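Local coordinates for thermospermine synthase (Medicago truncatula, PDB 6BQ6), which probably transfers an aminopropyl group from decarboxylated S-adenosylmethionine to spermidine, yielding thermospermine and methylthioadenosine, at residues G211-S225 with D256-L268. Numbering follows the deposited sequence.
With TER (N-(3-amino-propyl)-N-(5-aminopropyl)-1,4-diaminobutane), chain F.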
ATOM      1  N   GLY B 211      -1.425  28.668  41.636  1.00 24.69           N
ATOM      2  CA  GLY B 211      -0.234  28.458  40.822  1.00 24.76           C
ATOM      3  C   GLY B 211      -0.344  27.256  39.879  1.00 22.95           C
ATOM      4  O   GLY B 211       0.659  26.860  39.250  1.00 23.79           O
ATOM      5  N   GLY B 212      -1.544  26.674  39.777  1.00 22.34           N
ATOM      6  CA  GLY B 212      -1.707  25.417  39.067  1.00 20.83           C
ATOM      7  C   GLY B 212      -1.473  25.604  37.605  1.00 20.79           C
ATOM      8  O   GLY B 212      -1.743  26.695  37.084  1.00 20.96           O
ATOM      9  N   ILE B 213      -0.993  24.545  36.952  1.00 19.88           N
ATOM     10  CA  ILE B 213      -0.708  24.614  35.516  1.00 19.90           C
ATOM     11  C   ILE B 213      -1.436  23.457  34.860  1.00 19.13           C
ATOM     12  O   ILE B 213      -1.375  22.342  35.358  1.00 19.69           O
ATOM     13  CB  ILE B 213       0.791  24.558  35.209  1.00 20.49           C
ATOM     14  CG1 ILE B 213       1.512  25.777  35.834  1.00 21.57           C
ATOM     15  CG2 ILE B 213       0.981  24.528  33.676  1.00 20.49           C
ATOM     16  CD1 ILE B 213       3.015  25.747  35.776  1.00 21.97           C
ATOM     17  N   PHE B 214      -2.160  23.732  33.781  1.00 18.61           N
ATOM     18  CA  PHE B 214      -2.758  22.710  32.944  1.00 18.12           C
ATOM     19  C   PHE B 214      -1.817  22.560  31.713  1.00 17.61           C
ATOM     20  O   PHE B 214      -1.348  23.573  31.153  1.00 18.97           O
ATOM     21  CB  PHE B 214      -4.157  23.121  32.509  1.00 18.88           C
ATOM     22  CG  PHE B 214      -4.820  22.142  31.572  1.00 18.90           C
ATOM     23  CD1 PHE B 214      -5.057  20.806  31.953  1.00 19.13           C
ATOM     24  CD2 PHE B 214      -5.192  22.543  30.248  1.00 19.96           C
ATOM     25  CE1 PHE B 214      -5.662  19.898  31.088  1.00 19.09           C
ATOM     26  CE2 PHE B 214      -5.774  21.614  29.394  1.00 19.70           C
ATOM     27  CZ  PHE B 214      -6.033  20.303  29.800  1.00 19.35           C
ATOM     28  N   VAL B 215      -1.643  21.329  31.269  1.00 17.07           N
ATOM     29  CA  VAL B 215      -1.019  21.083  29.955  1.00 17.03           C
ATOM     30  C   VAL B 215      -1.843  19.998  29.259  1.00 17.35           C
ATOM     31  O   VAL B 215      -2.269  19.016  29.888  1.00 16.85           O
ATOM     32  CB  VAL B 215       0.475  20.697  30.041  1.00 16.66           C
ATOM     33  CG1 VAL B 215       0.694  19.476  30.918  1.00 17.23           C
ATOM     34  CG2 VAL B 215       1.085  20.494  28.653  1.00 17.61           C
ATOM     35  N   THR B 216      -2.055  20.167  27.962  1.00 17.54           N
ATOM     36  CA  THR B 216      -2.662  19.129  27.168  1.00 17.28           C
ATOM     37  C   THR B 216      -1.817  18.890  25.924  1.00 17.80           C
ATOM     38  O   THR B 216      -1.353  19.847  25.289  1.00 18.20           O
ATOM     39  CB  THR B 216      -4.153  19.432  26.803  1.00 18.31           C
ATOM     40  OG1 THR B 216      -4.687  18.318  26.079  1.00 17.79           O
ATOM     41  CG2 THR B 216      -4.294  20.701  25.993  1.00 19.53           C
ATOM     42  N   GLN B 217      -1.784  17.641  25.471  1.00 17.45           N
ATOM     43  CA  GLN B 217      -1.436  17.370  24.105  1.00 17.92           C
ATOM     44  C   GLN B 217      -2.482  18.056  23.201  1.00 18.75           C
ATOM     45  O   GLN B 217      -3.654  18.192  23.551  1.00 17.80           O
ATOM     46  CB  GLN B 217      -1.292  15.899  23.848  1.00 18.72           C
ATOM     47  CG  GLN B 217      -2.583  15.118  23.594  1.00 19.30           C
ATOM     48  CD  GLN B 217      -3.009  15.181  22.142  1.00 22.22           C
ATOM     49  OE1 GLN B 217      -2.200  15.423  21.255  1.00 20.25           O
ATOM     50  NE2 GLN B 217      -4.296  15.076  21.904  1.00 24.37           N
ATOM     51  N   ALA B 218      -2.033  18.526  22.050  1.00 18.51           N
ATOM     52  CA  ALA B 218      -2.894  19.380  21.217  1.00 19.31           C
ATOM     53  C   ALA B 218      -2.818  19.059  19.719  1.00 20.20           C
ATOM     54  O   ALA B 218      -3.091  19.921  18.891  1.00 21.10           O
ATOM     55  CB  ALA B 218      -2.595  20.811  21.527  1.00 19.96           C
ATOM     56  N   GLY B 219      -2.535  17.810  19.399  1.00 19.65           N
ATOM     57  CA  GLY B 219      -2.617  17.291  18.088  1.00 20.03           C
ATOM     58  C   GLY B 219      -1.512  17.684  17.172  1.00 19.87           C
ATOM     59  O   GLY B 219      -0.498  18.247  17.595  1.00 19.51           O
ATOM     60  N   PRO B 220      -1.735  17.431  15.893  1.00 20.03           N
ATOM     61  CA  PRO B 220      -0.757  17.852  14.916  1.00 19.86           C
ATOM     62  C   PRO B 220      -0.493  19.340  14.975  1.00 20.00           C
ATOM     63  O   PRO B 220      -1.396  20.157  15.144  1.00 19.91           O
ATOM     64  CB  PRO B 220      -1.393  17.447  13.592  1.00 20.89           C
ATOM     65  CG  PRO B 220      -2.341  16.350  13.917  1.00 21.52           C
ATOM     66  CD  PRO B 220      -2.888  16.767  15.247  1.00 20.38           C
ATOM     67  N   ALA B 221       0.752  19.716  14.763  1.00 18.85           N
ATOM     68  CA  ALA B 221       1.132  21.137  14.798  1.00 18.47           C
ATOM     69  C   ALA B 221       2.009  21.552  13.597  1.00 18.28           C
ATOM     70  O   ALA B 221       2.807  22.480  13.670  1.00 17.53           O
ATOM     71  CB  ALA B 221       1.743  21.497  16.106  1.00 19.11           C
ATOM     72  N   GLY B 222       1.785  20.874  12.490  1.00 18.59           N
ATOM     73  CA  GLY B 222       2.431  21.236  11.214  1.00 18.89           C
ATOM     74  C   GLY B 222       1.933  22.537  10.600  1.00 20.28           C
ATOM     75  O   GLY B 222       0.919  23.114  10.978  1.00 20.68           O
ATOM     76  N   ILE B 223       2.727  23.017   9.637  1.00 20.92           N
ATOM     77  CA  ILE B 223       2.444  24.322   9.000  1.00 22.18           C
ATOM     78  C   ILE B 223       1.000  24.397   8.503  1.00 22.35           C
ATOM     79  O   ILE B 223       0.371  25.457   8.624  1.00 24.19           O
ATOM     80  CB  ILE B 223       3.499  24.591   7.896  1.00 23.25           C
ATOM     81  CG1 ILE B 223       3.281  25.886   7.126  1.00 25.65           C
ATOM     82  CG2 ILE B 223       3.509  23.484   6.873  1.00 23.24           C
ATOM     83  CD1 ILE B 223       3.210  27.086   7.993  1.00 26.83           C
ATOM     84  N   PHE B 224       0.479  23.315   7.920  1.00 22.43           N
ATOM     85  CA  PHE B 224      -0.935  23.222   7.577  1.00 23.96           C
ATOM     86  C   PHE B 224      -1.767  22.363   8.544  1.00 23.66           C
ATOM     87  O   PHE B 224      -2.955  22.654   8.775  1.00 23.88           O
ATOM     88  CB  PHE B 224      -1.077  22.755   6.128  1.00 25.69           C
ATOM     89  CG  PHE B 224      -0.385  23.680   5.179  1.00 26.47           C
ATOM     90  CD1 PHE B 224      -0.734  25.046   5.130  1.00 28.13           C
ATOM     91  CD2 PHE B 224       0.668  23.245   4.433  1.00 27.78           C
ATOM     92  CE1 PHE B 224      -0.076  25.904   4.265  1.00 28.52           C
ATOM     93  CE2 PHE B 224       1.346  24.096   3.572  1.00 27.53           C
ATOM     94  CZ  PHE B 224       0.996  25.427   3.510  1.00 28.70           C
ATOM     95  N   SER B 225      -1.185  21.288   9.054  1.00 21.56           N
ATOM     96  CA  SER B 225      -1.982  20.363   9.904  1.00 21.95           C
ATOM     97  C   SER B 225      -2.413  20.963  11.220  1.00 21.79           C
ATOM     98  O   SER B 225      -3.398  20.492  11.840  1.00 22.50           O
ATOM     99  CB  SER B 225      -1.196  19.083  10.141  1.00 21.04           C
ATOM    100  OG  SER B 225      -0.038  19.288  10.923  1.00 20.17           O
ATOM    101  N   ASP B 256       4.906  14.108  11.706  1.00 23.19           N
ATOM    102  CA  ASP B 256       4.479  15.469  11.808  1.00 22.27           C
ATOM    103  C   ASP B 256       5.109  16.086  13.014  1.00 21.63           C
ATOM    104  O   ASP B 256       5.714  15.396  13.863  1.00 19.85           O
ATOM    105  CB  ASP B 256       2.955  15.561  11.943  1.00 22.18           C
ATOM    106  CG  ASP B 256       2.376  16.862  11.332  1.00 23.53           C
ATOM    107  OD1 ASP B 256       3.149  17.808  11.011  1.00 23.32           O
ATOM    108  OD2 ASP B 256       1.149  16.905  11.229  1.00 24.08           O
ATOM    109  N   ILE B 257       5.006  17.394  13.021  1.00 21.01           N
ATOM    110  CA  ILE B 257       5.238  18.182  14.208  1.00 19.72           C
ATOM    111  C   ILE B 257       3.990  17.894  15.083  1.00 19.00           C
ATOM    112  O   ILE B 257       2.867  17.874  14.581  1.00 19.76           O
ATOM    113  CB  ILE B 257       5.338  19.670  13.875  1.00 19.84           C
ATOM    114  CG1 ILE B 257       6.479  19.946  12.903  1.00 21.15           C
ATOM    115  CG2 ILE B 257       5.531  20.487  15.120  1.00 19.40           C
ATOM    116  CD1 ILE B 257       7.833  19.579  13.437  1.00 21.71           C
ATOM    117  N   TRP B 258       4.195  17.685  16.362  1.00 19.08           N
ATOM    118  CA  TRP B 258       3.121  17.564  17.319  1.00 18.35           C
ATOM    119  C   TRP B 258       3.081  18.764  18.276  1.00 17.72           C
ATOM    120  O   TRP B 258       4.115  19.400  18.553  1.00 16.68           O
ATOM    121  CB  TRP B 258       3.309  16.263  18.132  1.00 18.99           C
ATOM    122  CG  TRP B 258       2.017  15.697  18.505  1.00 19.60           C
ATOM    123  CD1 TRP B 258       1.347  15.779  19.724  1.00 19.67           C
ATOM    124  CD2 TRP B 258       1.127  15.046  17.612  1.00 20.27           C
ATOM    125  NE1 TRP B 258       0.119  15.172  19.604  1.00 20.52           N
ATOM    126  CE2 TRP B 258      -0.058  14.743  18.327  1.00 20.72           C
ATOM    127  CE3 TRP B 258       1.191  14.709  16.253  1.00 21.47           C
ATOM    128  CZ2 TRP B 258      -1.124  14.058  17.715  1.00 21.34           C
ATOM    129  CZ3 TRP B 258       0.082  14.094  15.656  1.00 23.00           C
ATOM    130  CH2 TRP B 258      -1.024  13.793  16.381  1.00 23.23           C
ATOM    131  N   GLY B 259       1.906  19.034  18.845  1.00 17.50           N
ATOM    132  CA  GLY B 259       1.756  20.183  19.696  1.00 16.43           C
ATOM    133  C   GLY B 259       1.252  19.883  21.094  1.00 16.69           C
ATOM    134  O   GLY B 259       0.625  18.846  21.339  1.00 16.61           O
ATOM    135  N   TRP B 260       1.508  20.851  21.944  1.00 16.53           N
ATOM    136  CA  TRP B 260       1.014  20.871  23.330  1.00 17.24           C
ATOM    137  C   TRP B 260       0.725  22.284  23.692  1.00 17.52           C
ATOM    138  O   TRP B 260       1.238  23.241  23.077  1.00 17.52           O
ATOM    139  CB  TRP B 260       2.090  20.337  24.312  1.00 16.54           C
ATOM    140  CG  TRP B 260       2.582  18.985  23.954  1.00 17.18           C
ATOM    141  CD1 TRP B 260       2.096  17.752  24.394  1.00 17.40           C
ATOM    142  CD2 TRP B 260       3.665  18.665  23.083  1.00 17.02           C
ATOM    143  NE1 TRP B 260       2.792  16.734  23.840  1.00 18.23           N
ATOM    144  CE2 TRP B 260       3.734  17.251  22.988  1.00 17.19           C
ATOM    145  CE3 TRP B 260       4.568  19.423  22.324  1.00 17.23           C
ATOM    146  CZ2 TRP B 260       4.669  16.617  22.200  1.00 17.86           C
ATOM    147  CZ3 TRP B 260       5.479  18.765  21.561  1.00 17.56           C
ATOM    148  CH2 TRP B 260       5.509  17.383  21.475  1.00 17.58           C
ATOM    149  N   VAL B 261      -0.124  22.463  24.690  1.00 17.67           N
ATOM    150  CA  VAL B 261      -0.414  23.792  25.180  1.00 19.26           C
ATOM    151  C   VAL B 261      -0.371  23.805  26.702  1.00 19.68           C
ATOM    152  O   VAL B 261      -1.088  23.016  27.342  1.00 20.43           O
ATOM    153  CB  VAL B 261      -1.790  24.266  24.709  1.00 19.80           C
ATOM    154  CG1 VAL B 261      -2.073  25.698  25.169  1.00 21.21           C
ATOM    155  CG2 VAL B 261      -1.954  24.167  23.176  1.00 21.14           C
ATOM    156  N   LEU B 262       0.421  24.743  27.263  1.00 20.49           N
ATOM    157  CA  LEU B 262       0.379  25.114  28.681  1.00 20.72           C
ATOM    158  C   LEU B 262      -0.632  26.201  28.949  1.00 20.25           C
ATOM    159  O   LEU B 262      -0.756  27.132  28.161  1.00 20.29           O
ATOM    160  CB  LEU B 262       1.692  25.700  29.166  1.00 22.19           C
ATOM    161  CG  LEU B 262       2.948  24.917  28.974  1.00 22.76           C
ATOM    162  CD1 LEU B 262       4.127  25.663  29.532  1.00 23.47           C
ATOM    163  CD2 LEU B 262       2.799  23.582  29.679  1.00 24.70           C
ATOM    164  N   ALA B 263      -1.323  26.106  30.068  1.00 19.94           N
ATOM    165  CA  ALA B 263      -2.278  27.134  30.467  1.00 21.39           C
ATOM    166  C   ALA B 263      -2.233  27.315  31.983  1.00 21.28           C
ATOM    167  O   ALA B 263      -2.151  26.362  32.742  1.00 20.22           O
ATOM    168  CB  ALA B 263      -3.684  26.775  29.998  1.00 21.29           C
ATOM    169  N   SER B 264      -2.263  28.565  32.421  1.00 22.54           N
ATOM    170  CA  SER B 264      -2.215  28.861  33.864  1.00 22.96           C
ATOM    171  C   SER B 264      -2.773  30.264  34.102  1.00 24.16           C
ATOM    172  O   SER B 264      -2.797  31.113  33.226  1.00 24.01           O
ATOM    173  CB  SER B 264      -0.791  28.768  34.402  1.00 23.32           C
ATOM    174  OG  SER B 264      -0.667  28.939  35.819  1.00 23.15           O
ATOM    175  N   ASP B 265      -3.191  30.501  35.312  1.00 24.89           N
ATOM    176  CA  ASP B 265      -3.499  31.868  35.725  1.00 26.47           C
ATOM    177  C   ASP B 265      -2.319  32.578  36.382  1.00 27.89           C
ATOM    178  O   ASP B 265      -2.421  33.765  36.736  1.00 29.38           O
ATOM    179  CB  ASP B 265      -4.764  31.848  36.595  1.00 26.84           C
ATOM    180  CG  ASP B 265      -6.044  31.755  35.751  1.00 28.41           C
ATOM    181  OD1 ASP B 265      -6.057  32.130  34.550  1.00 29.35           O
ATOM    182  OD2 ASP B 265      -7.096  31.380  36.305  1.00 30.85           O
ATOM    183  N   SER B 266      -1.198  31.878  36.547  1.00 25.83           N
ATOM    184  CA  SER B 266       0.031  32.469  36.948  1.00 27.39           C
ATOM    185  C   SER B 266       0.978  32.466  35.748  1.00 27.54           C
ATOM    186  O   SER B 266       0.851  31.633  34.834  1.00 26.79           O
ATOM    187  CB  SER B 266       0.654  31.708  38.086  1.00 27.65           C
ATOM    188  OG  SER B 266      -0.232  31.830  39.189  1.00 31.21           O
ATOM    189  N   PRO B 267       1.931  33.404  35.739  1.00 28.15           N
ATOM    190  CA  PRO B 267       2.778  33.531  34.533  1.00 28.01           C
ATOM    191  C   PRO B 267       3.576  32.287  34.154  1.00 27.50           C
ATOM    192  O   PRO B 267       3.908  31.464  35.005  1.00 27.43           O
ATOM    193  CB  PRO B 267       3.724  34.680  34.899  1.00 28.72           C
ATOM    194  CG  PRO B 267       2.926  35.499  35.843  1.00 29.84           C
ATOM    195  CD  PRO B 267       2.219  34.475  36.700  1.00 29.66           C
ATOM    196  N   LEU B 268       3.848  32.174  32.852  1.00 26.62           N
ATOM    197  CA  LEU B 268       4.617  31.041  32.296  1.00 27.14           C
ATOM    198  C   LEU B 268       5.751  31.626  31.446  1.00 30.25           C
ATOM    199  O   LEU B 268       5.676  31.650  30.226  1.00 33.66           O
ATOM    200  CB  LEU B 268       3.717  30.175  31.453  1.00 25.94           C
ATOM    201  CG  LEU B 268       2.536  29.479  32.134  1.00 24.80           C
ATOM    202  CD1 LEU B 268       1.509  29.070  31.088  1.00 24.57           C
ATOM    203  CD2 LEU B 268       3.047  28.277  32.900  1.00 24.24           C
TER
HETATM  204  N1  TER F 402      -5.187   7.582  24.702  1.00 54.71           N
HETATM  205  C2  TER F 402      -3.870   7.936  25.187  1.00 51.61           C
HETATM  206  C3  TER F 402      -3.474   9.310  24.657  1.00 48.87           C
HETATM  207  C4  TER F 402      -3.210   9.331  23.174  1.00 47.73           C
HETATM  208  N5  TER F 402      -2.591  10.576  22.781  1.00 49.96           N
HETATM  209  C6  TER F 402      -1.353  10.569  22.035  1.00 47.19           C
HETATM  210  C7  TER F 402      -1.304  11.716  21.037  1.00 47.30           C
HETATM  211  C8  TER F 402      -0.324  11.363  19.932  1.00 47.09           C
HETATM  212  N9  TER F 402      -0.941  10.625  18.851  1.00 45.86           N
HETATM  213  C10 TER F 402      -0.109  10.207  17.752  1.00 45.94           C
HETATM  214  C11 TER F 402      -0.824  10.082  16.425  1.00 46.42           C
HETATM  215  C12 TER F 402       0.239   9.971  15.333  1.00 47.80           C
HETATM  216  C13 TER F 402      -0.315   9.496  13.998  1.00 49.60           C
HETATM  217  N14 TER F 402      -1.615  10.083  13.724  1.00 52.92           N
HETATM  218  O   HOH W   1      -3.458  28.680  37.554  1.00 27.22           O
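The indole of W258 lies between backbone and product: G219 C and the P220 ring cover one face, with P220 CD in CH-pi contact with the six-membered ring, while the thermospermine chain crosses the opposite face, its C8 3.6 Å from W258 CZ2. At the indole edge, near the ring plane, W258 NE1 donates to Q217 OE1 at 2.9 Å. A broad indole suits this place, taking aliphatic polyamine and proline on its two faces while its N-H holds Q217. Strands 212-220 and 256-264 are antiparallel neighbours in the mixed seven-stranded sheet of the Rossmann-like synthase domain, and a beta bulge between Q217 and P220 shifts their register by one residue. The side chain of Q217, bent at chi2 (85°), sets its amide plane 26° from that of the indole. Its OE1 also accepts a bond from G219 N, which sits above the carbonyl plane, while NE2 binds D184; an amide accepts and donates at once. The positive phi of G219 favours glycine, and at G259 a side chain would crowd A221 CB. Beyond the bulge, F214 and T216 pair through backbone bonds with A263 and V261. On the face shared with W260, branched V215 and L262 lie side by side, CG2 to CD2 3.7 Å. S225 OG, set between its backbone N and carbonyl carbon (chi1 67°), ties the loop after strand 212-220 to D256, donating to OD2 at 2.7 Å on the syn lone pair.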